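Local coordinates for protein cysteine protease S273R (African swine fever virus pig/Kenya/KEN-50/1950, PDB 6LJ9) that probably cleaves the viral pp220 and pp62 polyproteins into core-shell proteins, acting as a cysteine protease that also dampens host immune signalling, at residues 6-11 / 239-244; 79-84 / 264-269; 105-110 / 150-155; 179-184 / 209-214. One frame throughout, in Å; residues are numbered along the deposited sequence.

Contact 1 (6-11 / 239-244); sequences KITSSP and YIRARL
Arg241 reaches out from helix 232-244 and meets Thr8 and Ser9 of the N-terminal loop. Its CG stands anti to the backbone N (chi1 -179°), where Ile7 CD1 meets it, and a bend at chi2 (55°) then places CD. Arg241 NH2 donates to Thr8 OG1 at 3.0 Å in a nearly straight bond, with an N-H...O angle of 175°. The hydroxyl oxygen lies in the plane of the guanidinium, at its edge. Ser9 CB rests over one face of the same group, 3.5 Å above the plane and offset toward the rim. Arg241 NH2 also forms a salt bridge with Glu16, and Trp100 makes a cation-pi contact with the arginine.

The tightly packed part is apolar. Ile7 CG2 lies 3.8 Å from Ala242 CA and 4.0 Å from Ala242 CB. Ile7 CD1 is less close, 4.2 Å from Arg241 CG. Ile7 and Ala242 are both buried. Thr8 marks the looser side: it is exposed to solvent, its side chain meets Arg241 through the hydroxyl bond rather than close packing, and its backbone N hydrogen-bonds to Asp245 just after the helix.

Ser9 OG turns to His268 of helix 259-269, where Phe265 packs on Ile7. Ala242 touches Phe252 of helix 249-254. The loop that follows helix 3-6 is thus laid against helix 232-244, with helices 249-254 and 259-269 beside it.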
# COMPACT_ATOMS: atom_id res chain seq x y z
N LYS B 6 -7.45 12.45 10.97
CA LYS B 6 -6.84 12.30 9.65
C LYS B 6 -6.38 10.86 9.41
O LYS B 6 -6.70 10.26 8.38
CB LYS B 6 -5.67 13.26 9.48
CG LYS B 6 -6.03 14.63 8.94
CD LYS B 6 -4.78 15.43 8.62
CE LYS B 6 -5.10 16.68 7.81
NZ LYS B 6 -3.87 17.39 7.40
N ILE B 7 -5.62 10.30 10.36
CA ILE B 7 -5.03 8.98 10.19
C ILE B 7 -6.12 7.91 10.24
O ILE B 7 -7.27 8.20 10.59
CB ILE B 7 -3.94 8.72 11.24
CG1 ILE B 7 -4.54 8.61 12.64
CG2 ILE B 7 -2.88 9.82 11.20
CD1 ILE B 7 -3.51 8.41 13.74
N THR B 8 -5.75 6.68 9.91
CA THR B 8 -6.72 5.61 9.68
C THR B 8 -6.92 4.70 10.89
O THR B 8 -7.63 3.69 10.78
CB THR B 8 -6.29 4.77 8.47
OG1 THR B 8 -5.03 4.16 8.74
CG2 THR B 8 -6.18 5.65 7.23
N SER B 9 -6.32 5.02 12.03
CA SER B 9 -6.46 4.19 13.22
C SER B 9 -7.72 4.56 14.00
O SER B 9 -8.42 5.53 13.70
CB SER B 9 -5.23 4.31 14.11
OG SER B 9 -5.00 5.66 14.48
N SER B 10 -8.00 3.77 15.03
CA SER B 10 -9.21 3.92 15.82
C SER B 10 -8.92 3.45 17.23
O SER B 10 -7.93 2.74 17.47
CB SER B 10 -10.38 3.12 15.21
OG SER B 10 -10.23 1.73 15.44
N PRO B 11 -9.75 3.83 18.21
CA PRO B 11 -9.54 3.37 19.59
C PRO B 11 -9.81 1.89 19.81
O PRO B 11 -9.68 1.42 20.94
CB PRO B 11 -10.52 4.23 20.40
CG PRO B 11 -10.82 5.40 19.53
CD PRO B 11 -10.78 4.87 18.14
N TYR B 239 3.98 10.26 14.55
CA TYR B 239 4.63 10.81 13.37
C TYR B 239 4.77 9.74 12.29
O TYR B 239 4.46 9.98 11.12
CB TYR B 239 5.99 11.39 13.73
CG TYR B 239 6.72 12.04 12.57
CD1 TYR B 239 6.43 13.34 12.19
CD2 TYR B 239 7.70 11.35 11.87
CE1 TYR B 239 7.09 13.93 11.13
CE2 TYR B 239 8.37 11.93 10.81
CZ TYR B 239 8.06 13.23 10.44
OH TYR B 239 8.72 13.82 9.39
N ILE B 240 5.24 8.55 12.67
CA ILE B 240 5.40 7.47 11.71
C ILE B 240 4.05 7.07 11.12
O ILE B 240 3.91 6.87 9.91
CB ILE B 240 6.11 6.26 12.36
CG1 ILE B 240 7.54 6.64 12.76
CG2 ILE B 240 6.09 5.06 11.43
CD1 ILE B 240 8.31 5.51 13.41
N ARG B 241 3.03 6.96 11.97
CA ARG B 241 1.71 6.55 11.49
C ARG B 241 1.10 7.61 10.58
O ARG B 241 0.48 7.28 9.57
CB ARG B 241 0.78 6.26 12.67
CG ARG B 241 -0.61 5.79 12.27
CD ARG B 241 -0.53 4.59 11.35
NE ARG B 241 -1.85 4.14 10.91
CZ ARG B 241 -2.54 3.17 11.50
NH1 ARG B 241 -2.03 2.53 12.55
NH2 ARG B 241 -3.73 2.82 11.04
N ALA B 242 1.26 8.89 10.93
CA ALA B 242 0.72 9.95 10.09
C ALA B 242 1.42 9.99 8.74
O ALA B 242 0.76 10.19 7.70
CB ALA B 242 0.85 11.30 10.80
N ARG B 243 2.74 9.81 8.72
CA ARG B 243 3.45 9.77 7.44
C ARG B 243 3.05 8.55 6.63
O ARG B 243 2.99 8.61 5.39
CB ARG B 243 4.96 9.78 7.68
CG ARG B 243 5.48 11.00 8.42
CD ARG B 243 5.49 12.25 7.55
NE ARG B 243 6.45 12.15 6.45
CZ ARG B 243 6.12 11.94 5.19
NH1 ARG B 243 4.85 11.81 4.84
NH2 ARG B 243 7.06 11.86 4.26
N LEU B 244 2.77 7.43 7.30
CA LEU B 244 2.31 6.24 6.60
C LEU B 244 0.95 6.48 5.96
O LEU B 244 0.69 6.00 4.84
CB LEU B 244 2.24 5.05 7.56
CG LEU B 244 3.57 4.36 7.91
CD1 LEU B 244 3.35 3.29 8.96
CD2 LEU B 244 4.20 3.77 6.66

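Contact 2 (79-84 / 264-269); sequences PGPRNN and KFRTHL
Arg266 NH1 is gripped by two carbonyl oxygens, Pro81 O across the contact and Gly86 O further along the same loop. The bond from Arg266 NH1 to Pro81 O is 3.1 Å long, with an N-H...O angle of 157°. It uses a lone pair of the carbonyl, and the oxygen lies in the guanidinium plane. Asn84 O sits over one face of that group. Asn84 O is 3.1 Å from Arg266 NH1, but the angle is too poor for a hydrogen bond. The extended Arg266 chain carries its guanidinium to the carbonyls of the loop, and Arg266 CB lies 3.3 Å from Arg82 O. NE forms a salt bridge with Glu231.

Arg82 comes from the loop onto the helix. Its CG is anti to the backbone N (chi1 173°), and its guanidinium lies flat over Thr267, with Thr267 CA 3.8 Å from the plane and over its centre. Arg82 NH1 is 2.9 Å from Thr267 O, again at an angle too poor for a hydrogen bond. Arg82 NH1 hydrogen-bonds to Phe270 O, and NH2 hydrogen-bonds to Pro11 O.

Pro81 is the centre of an inverse gamma turn. The turn and Arg266 join the loop to helix 259-269, near the catalytic site. The Arg266 side chain is about 8 Å from that of Cys232, the inferred nucleophile.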
# COMPACT_ATOMS: atom_id res chain seq x y z
N PRO B 79 0.29 -4.71 24.03
CA PRO B 79 0.01 -4.20 25.37
C PRO B 79 0.87 -2.99 25.69
O PRO B 79 2.02 -2.88 25.24
CB PRO B 79 0.35 -5.38 26.28
CG PRO B 79 1.40 -6.13 25.52
CD PRO B 79 1.02 -5.99 24.07
N GLY B 80 0.31 -2.07 26.47
CA GLY B 80 1.02 -0.87 26.84
C GLY B 80 0.16 0.12 27.59
O GLY B 80 -1.04 -0.08 27.79
N PRO B 81 0.77 1.22 28.04
CA PRO B 81 0.02 2.24 28.78
C PRO B 81 -1.03 2.92 27.93
O PRO B 81 -0.80 3.99 27.36
CB PRO B 81 1.12 3.23 29.22
CG PRO B 81 2.22 3.04 28.23
CD PRO B 81 2.19 1.58 27.87
N ARG B 82 -2.21 2.30 27.83
CA ARG B 82 -3.27 2.82 26.98
C ARG B 82 -4.03 3.97 27.64
O ARG B 82 -4.36 4.96 26.98
CB ARG B 82 -4.23 1.70 26.59
CG ARG B 82 -5.46 2.16 25.83
CD ARG B 82 -6.53 1.08 25.80
NE ARG B 82 -7.80 1.58 25.30
CZ ARG B 82 -8.22 1.43 24.05
NH1 ARG B 82 -7.47 0.79 23.16
NH2 ARG B 82 -9.40 1.92 23.68
N ASN B 83 -4.31 3.85 28.94
CA ASN B 83 -5.12 4.84 29.65
C ASN B 83 -4.38 5.48 30.81
O ASN B 83 -5.01 5.96 31.76
CB ASN B 83 -6.43 4.21 30.13
CG ASN B 83 -7.43 4.04 29.01
OD1 ASN B 83 -7.75 4.99 28.30
ND2 ASN B 83 -7.94 2.82 28.85
N ASN B 84 -3.05 5.48 30.77
CA ASN B 84 -2.23 6.23 31.70
C ASN B 84 -1.10 6.88 30.91
O ASN B 84 -0.90 6.59 29.73
CB ASN B 84 -1.70 5.35 32.84
CG ASN B 84 -0.80 4.23 32.34
OD1 ASN B 84 0.40 4.42 32.17
ND2 ASN B 84 -1.39 3.06 32.11
N LYS B 264 -4.71 10.87 23.71
CA LYS B 264 -5.80 10.11 23.10
C LYS B 264 -5.28 9.10 22.09
O LYS B 264 -5.93 8.08 21.84
CB LYS B 264 -6.80 11.06 22.44
CG LYS B 264 -7.57 11.94 23.41
CD LYS B 264 -8.52 12.87 22.68
CE LYS B 264 -9.32 13.73 23.64
NZ LYS B 264 -10.20 14.69 22.93
N PHE B 265 -4.11 9.37 21.50
CA PHE B 265 -3.51 8.43 20.56
C PHE B 265 -3.05 7.15 21.25
O PHE B 265 -2.86 6.13 20.57
CB PHE B 265 -2.34 9.09 19.83
CG PHE B 265 -1.74 8.24 18.75
CD1 PHE B 265 -2.50 7.82 17.67
CD2 PHE B 265 -0.41 7.85 18.81
CE1 PHE B 265 -1.95 7.04 16.68
CE2 PHE B 265 0.14 7.07 17.82
CZ PHE B 265 -0.63 6.66 16.75
N ARG B 266 -2.87 7.18 22.57
CA ARG B 266 -2.55 5.95 23.30
C ARG B 266 -3.66 4.92 23.16
O ARG B 266 -3.38 3.71 23.13
CB ARG B 266 -2.32 6.27 24.78
CG ARG B 266 -1.06 7.08 25.06
CD ARG B 266 -0.98 7.45 26.54
NE ARG B 266 0.27 8.12 26.88
CZ ARG B 266 1.33 7.50 27.39
NH1 ARG B 266 1.29 6.20 27.64
NH2 ARG B 266 2.43 8.19 27.67
N THR B 267 -4.92 5.36 23.07
CA THR B 267 -6.02 4.43 22.87
C THR B 267 -6.02 3.84 21.46
O THR B 267 -6.66 2.81 21.24
CB THR B 267 -7.36 5.13 23.14
OG1 THR B 267 -7.61 6.11 22.12
CG2 THR B 267 -7.33 5.82 24.49
N HIS B 268 -5.33 4.47 20.52
CA HIS B 268 -5.16 3.91 19.19
C HIS B 268 -3.99 2.93 19.11
O HIS B 268 -3.91 2.16 18.14
CB HIS B 268 -4.94 5.02 18.15
CG HIS B 268 -6.13 5.89 17.93
ND1 HIS B 268 -6.53 6.30 16.68
CD2 HIS B 268 -7.01 6.44 18.81
CE1 HIS B 268 -7.61 7.06 16.79
NE2 HIS B 268 -7.92 7.17 18.07
N LEU B 269 -3.09 2.94 20.09
CA LEU B 269 -1.87 2.15 20.03
C LEU B 269 -2.00 0.81 20.75
O LEU B 269 -1.64 -0.23 20.20
CB LEU B 269 -0.71 2.95 20.64
CG LEU B 269 -0.15 4.12 19.83
CD1 LEU B 269 0.84 4.93 20.66
CD2 LEU B 269 0.51 3.61 18.56

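Contact 3 (105-110 / 150-155); sequences TKFFNC and CNTFGC
Strands 107-109 and 152-155 run parallel, their axes 4.7 Å apart and their directions 26° from each other. Phe107 pairs with Thr152, Phe108 with Phe153 and Asn109 with Gly154. Phe108 N donates to Thr152 O at 2.8 Å. Phe108 O accepts from Gly154 N, and Cys110 N continues the ladder to Gly154 O.

At the start of the pair, Lys106 O takes bonds from both Thr152 N and Thr152 OG1. Thr152 OG1, 2.9 Å from Lys106 O, approaches from above the carbonyl plane, while the N-H comes nearly in line with the C=O. Asn151 N adds a weak bond to the same oxygen. Phe107 and Thr152 lie on one face of the sheet, and the threonine hydroxyl is at the edge of the Phe107 ring. That ring reaches across to Gly154, with Phe107 CE1 3.5 Å from Gly154 N.

Phe108 and Phe153 lie on the opposite face. They are side by side and point the same way. Their rings meet rim to rim, with planes 18° apart and CD1 of Phe108 3.4 Å from CD2 of Phe153. Cys150 SG comes to the edge of the Phe108 ring, 5.4 Å from its centroid, a sulfur-aromatic contact.

Past the ladder, Cys110 SG and Cys155 SG form a disulfide of 2.0 Å, with chi3 85°. Helix 129-134 packs on the Phe108 and Phe153 face, and helix 232-244 packs on Phe107. The arrangement is an outer parallel strand pair of the protease's mixed sheet, tied covalently at one end.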
# COMPACT_ATOMS: atom_id res chain seq x y z
N THR B 105 2.13 -3.06 3.92
CA THR B 105 2.99 -4.12 3.42
C THR B 105 4.23 -3.61 2.69
O THR B 105 5.08 -4.42 2.32
CB THR B 105 2.20 -5.04 2.48
OG1 THR B 105 1.71 -4.28 1.37
CG2 THR B 105 1.02 -5.66 3.22
N LYS B 106 4.35 -2.30 2.48
CA LYS B 106 5.57 -1.70 1.93
C LYS B 106 6.32 -0.89 2.98
O LYS B 106 7.09 0.01 2.63
CB LYS B 106 5.25 -0.83 0.72
CG LYS B 106 4.72 -1.61 -0.48
CD LYS B 106 4.74 -0.76 -1.75
CE LYS B 106 4.22 -1.54 -2.95
NZ LYS B 106 2.77 -1.87 -2.82
N PHE B 107 6.12 -1.20 4.26
CA PHE B 107 6.73 -0.48 5.37
C PHE B 107 7.76 -1.36 6.05
O PHE B 107 7.47 -2.51 6.39
CB PHE B 107 5.66 -0.04 6.37
CG PHE B 107 6.21 0.47 7.67
CD1 PHE B 107 6.93 1.65 7.72
CD2 PHE B 107 6.00 -0.23 8.85
CE1 PHE B 107 7.44 2.12 8.91
CE2 PHE B 107 6.51 0.23 10.04
CZ PHE B 107 7.23 1.41 10.08
N PHE B 108 8.97 -0.82 6.23
CA PHE B 108 10.06 -1.55 6.86
C PHE B 108 10.19 -1.06 8.30
O PHE B 108 10.51 0.11 8.54
CB PHE B 108 11.37 -1.35 6.09
CG PHE B 108 12.49 -2.24 6.55
CD1 PHE B 108 13.27 -1.90 7.64
CD2 PHE B 108 12.76 -3.43 5.88
CE1 PHE B 108 14.30 -2.72 8.06
CE2 PHE B 108 13.79 -4.25 6.29
CZ PHE B 108 14.56 -3.90 7.39
N ASN B 109 9.95 -1.95 9.25
CA ASN B 109 10.09 -1.63 10.66
C ASN B 109 11.48 -2.04 11.13
O ASN B 109 11.90 -3.18 10.91
CB ASN B 109 9.01 -2.32 11.49
CG ASN B 109 8.95 -3.81 11.22
OD1 ASN B 109 8.63 -4.25 10.12
ND2 ASN B 109 9.26 -4.61 12.24
N CYS B 110 12.19 -1.11 11.77
CA CYS B 110 13.57 -1.38 12.15
C CYS B 110 13.61 -2.44 13.25
O CYS B 110 12.70 -2.50 14.08
CB CYS B 110 14.24 -0.09 12.63
SG CYS B 110 13.48 0.66 14.08
N CYS B 150 10.21 -2.48 0.22
CA CYS B 150 9.61 -1.45 1.06
C CYS B 150 10.05 -0.07 0.57
O CYS B 150 11.24 0.15 0.33
CB CYS B 150 10.02 -1.63 2.53
SG CYS B 150 9.55 -3.22 3.25
N ASN B 151 9.09 0.83 0.41
CA ASN B 151 9.36 2.22 0.05
C ASN B 151 9.15 3.17 1.22
O ASN B 151 9.14 4.39 1.02
CB ASN B 151 8.51 2.65 -1.15
CG ASN B 151 7.02 2.38 -0.95
OD1 ASN B 151 6.57 2.13 0.17
ND2 ASN B 151 6.26 2.44 -2.04
N THR B 152 8.98 2.65 2.43
CA THR B 152 8.93 3.46 3.64
C THR B 152 9.73 2.76 4.73
O THR B 152 9.74 1.53 4.83
CB THR B 152 7.50 3.72 4.13
OG1 THR B 152 6.76 2.49 4.14
CG2 THR B 152 6.80 4.73 3.24
N PHE B 153 10.39 3.56 5.56
CA PHE B 153 11.23 3.08 6.65
C PHE B 153 10.89 3.86 7.91
O PHE B 153 10.77 5.09 7.87
CB PHE B 153 12.72 3.22 6.30
CG PHE B 153 13.65 2.77 7.40
CD1 PHE B 153 14.11 3.66 8.34
CD2 PHE B 153 14.07 1.45 7.47
CE1 PHE B 153 14.97 3.26 9.35
CE2 PHE B 153 14.92 1.03 8.47
CZ PHE B 153 15.37 1.94 9.41
N GLY B 154 10.74 3.15 9.02
CA GLY B 154 10.37 3.79 10.26
C GLY B 154 11.12 3.26 11.47
O GLY B 154 11.34 2.05 11.59
N CYS B 155 11.51 4.16 12.37
CA CYS B 155 12.23 3.75 13.57
C CYS B 155 12.05 4.81 14.64
O CYS B 155 11.96 6.01 14.35
CB CYS B 155 13.72 3.55 13.27
SG CYS B 155 14.53 2.37 14.37

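Contact 4 (179-184 / 209-214); sequences DCWSIE and LKIHHT
The indole of Trp181 and the imidazole of His212 stack face to face. The indole's five-membered ring and the imidazole have centroids 3.8 Å apart and planes tilted by 10°. His212 CB adds a CH-pi contact, lying 3.6 Å from the centroid of the six-membered ring and over its face. Ile211 CD1 is at the indole edge, 3.8 Å from Trp181 CZ3. Trp181 also meets the ring of Tyr133 of helix 129-134. The opposite face of the His212 ring meets His213, whose ND1 sits above it toward the rim.

The His212 ring takes its place with CG anti to the backbone N (chi1 -164°). At its edge, His212 NE2 donates to Asp179 O at 2.6 Å. The oxygen is close to the ring plane, but the donor stands above the carbonyl plane. This bond and the stack together fix the ring's rotation.

Trp181 N donates to Thr214 O at 2.9 Å. Thr214 CG2 packs against Cys180, 3.7 Å from SG. The Asp179 carboxylate has its main partner in Tyr249 of the second subunit, and Cys180 packs on Cys180 of that subunit, so one side of the contact borders the dimer interface.

Strand 181-186, helix 195-208 and the parallel neighbouring strand 215-220 form a beta-alpha-beta crossover. The stack fastens the loop that leaves the helix to Asp179 and Trp181.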
# COMPACT_ATOMS: atom_id res chain seq x y z
N ASP B 179 8.32 11.56 -5.66
CA ASP B 179 9.37 11.90 -6.62
C ASP B 179 10.60 12.48 -5.93
O ASP B 179 11.69 12.41 -6.50
CB ASP B 179 8.84 12.87 -7.67
CG ASP B 179 9.69 12.90 -8.93
OD1 ASP B 179 10.03 11.82 -9.45
OD2 ASP B 179 10.01 14.01 -9.41
N CYS B 180 10.43 13.03 -4.73
CA CYS B 180 11.54 13.50 -3.90
C CYS B 180 11.53 12.69 -2.62
O CYS B 180 10.65 12.87 -1.77
CB CYS B 180 11.42 14.99 -3.61
SG CYS B 180 12.41 15.54 -2.21
N TRP B 181 12.50 11.79 -2.48
CA TRP B 181 12.62 11.00 -1.27
C TRP B 181 13.19 11.85 -0.14
O TRP B 181 14.02 12.73 -0.36
CB TRP B 181 13.51 9.78 -1.51
CG TRP B 181 12.97 8.84 -2.55
CD1 TRP B 181 11.82 8.98 -3.26
CD2 TRP B 181 13.56 7.61 -2.99
NE1 TRP B 181 11.66 7.92 -4.12
CE2 TRP B 181 12.71 7.06 -3.97
CE3 TRP B 181 14.73 6.91 -2.64
CZ2 TRP B 181 12.99 5.86 -4.61
CZ3 TRP B 181 15.00 5.71 -3.28
CH2 TRP B 181 14.13 5.20 -4.26
N SER B 182 12.73 11.58 1.08
CA SER B 182 13.11 12.38 2.23
C SER B 182 13.50 11.48 3.39
O SER B 182 12.85 10.47 3.65
CB SER B 182 11.97 13.32 2.65
OG SER B 182 10.79 12.58 2.94
N ILE B 183 14.57 11.87 4.08
CA ILE B 183 14.99 11.25 5.33
C ILE B 183 14.63 12.23 6.44
O ILE B 183 15.15 13.35 6.48
CB ILE B 183 16.49 10.92 5.32
CG1 ILE B 183 16.83 10.03 4.12
CG2 ILE B 183 16.90 10.25 6.61
CD1 ILE B 183 18.30 10.01 3.77
N GLU B 184 13.74 11.81 7.33
CA GLU B 184 13.10 12.72 8.27
C GLU B 184 13.46 12.36 9.70
O GLU B 184 13.47 11.18 10.08
CB GLU B 184 11.58 12.69 8.08
CG GLU B 184 11.14 12.88 6.64
CD GLU B 184 9.69 12.52 6.42
OE1 GLU B 184 8.95 12.38 7.42
OE2 GLU B 184 9.28 12.37 5.25
N LEU B 209 20.85 8.01 -3.17
CA LEU B 209 21.23 8.75 -4.37
C LEU B 209 21.76 7.84 -5.47
O LEU B 209 21.95 8.31 -6.60
CB LEU B 209 22.28 9.81 -4.04
CG LEU B 209 21.75 11.15 -3.50
CD1 LEU B 209 22.90 12.06 -3.11
CD2 LEU B 209 20.86 11.82 -4.54
N LYS B 210 22.00 6.56 -5.18
CA LYS B 210 22.43 5.61 -6.20
C LYS B 210 21.26 5.04 -7.00
O LYS B 210 21.46 4.56 -8.12
CB LYS B 210 23.21 4.46 -5.55
CG LYS B 210 24.49 4.88 -4.83
CD LYS B 210 25.22 3.67 -4.27
CE LYS B 210 24.37 2.97 -3.21
NZ LYS B 210 24.89 1.63 -2.84
N ILE B 211 20.04 5.09 -6.46
CA ILE B 211 18.86 4.58 -7.14
C ILE B 211 17.79 5.64 -7.36
O ILE B 211 16.76 5.34 -7.96
CB ILE B 211 18.25 3.37 -6.39
CG1 ILE B 211 17.72 3.80 -5.03
CG2 ILE B 211 19.29 2.26 -6.23
CD1 ILE B 211 17.02 2.69 -4.28
N HIS B 212 18.01 6.87 -6.88
CA HIS B 212 17.06 7.95 -7.09
C HIS B 212 17.82 9.26 -7.23
O HIS B 212 18.97 9.38 -6.78
CB HIS B 212 16.03 8.04 -5.96
CG HIS B 212 14.83 8.87 -6.30
ND1 HIS B 212 14.01 8.60 -7.37
CD2 HIS B 212 14.31 9.97 -5.70
CE1 HIS B 212 13.04 9.49 -7.43
NE2 HIS B 212 13.20 10.33 -6.42
N HIS B 213 17.16 10.24 -7.84
CA HIS B 213 17.81 11.49 -8.19
C HIS B 213 17.59 12.61 -7.18
O HIS B 213 18.40 13.54 -7.11
CB HIS B 213 17.33 11.96 -9.57
CG HIS B 213 15.84 12.00 -9.71
ND1 HIS B 213 15.07 12.98 -9.13
CD2 HIS B 213 14.99 11.18 -10.37
CE1 HIS B 213 13.80 12.76 -9.43
NE2 HIS B 213 13.72 11.68 -10.18
N THR B 214 16.52 12.55 -6.38
CA THR B 214 16.19 13.60 -5.43
C THR B 214 16.01 12.99 -4.05
O THR B 214 15.01 12.30 -3.80
CB THR B 214 14.93 14.36 -5.85
OG1 THR B 214 15.04 14.73 -7.23
CG2 THR B 214 14.76 15.61 -5.01

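Overall arrangement
Contacts 1 and 3 are buried, contact 2 lies at the surface, and contact 4 is partly buried and farthest from the centre of the chain. Contacts 3 and 4 belong to the same mixed sheet, one near each edge. Contact 3 relies on a strand ladder and a disulfide, contact 4 on stacked rings. Contacts 1 and 2 instead set loops against helices through arginines, and they touch each other: Ile7 CD1 is 3.6 Å from Phe265 CE1. Helix 232-244 links contact 1 to the sheet. Leu244 packs on Phe107 of contact 3, and Arg243 forms a salt bridge with Glu184 of contact 4. Contacts 2 and 4 lie on opposite sides of the chain's centre.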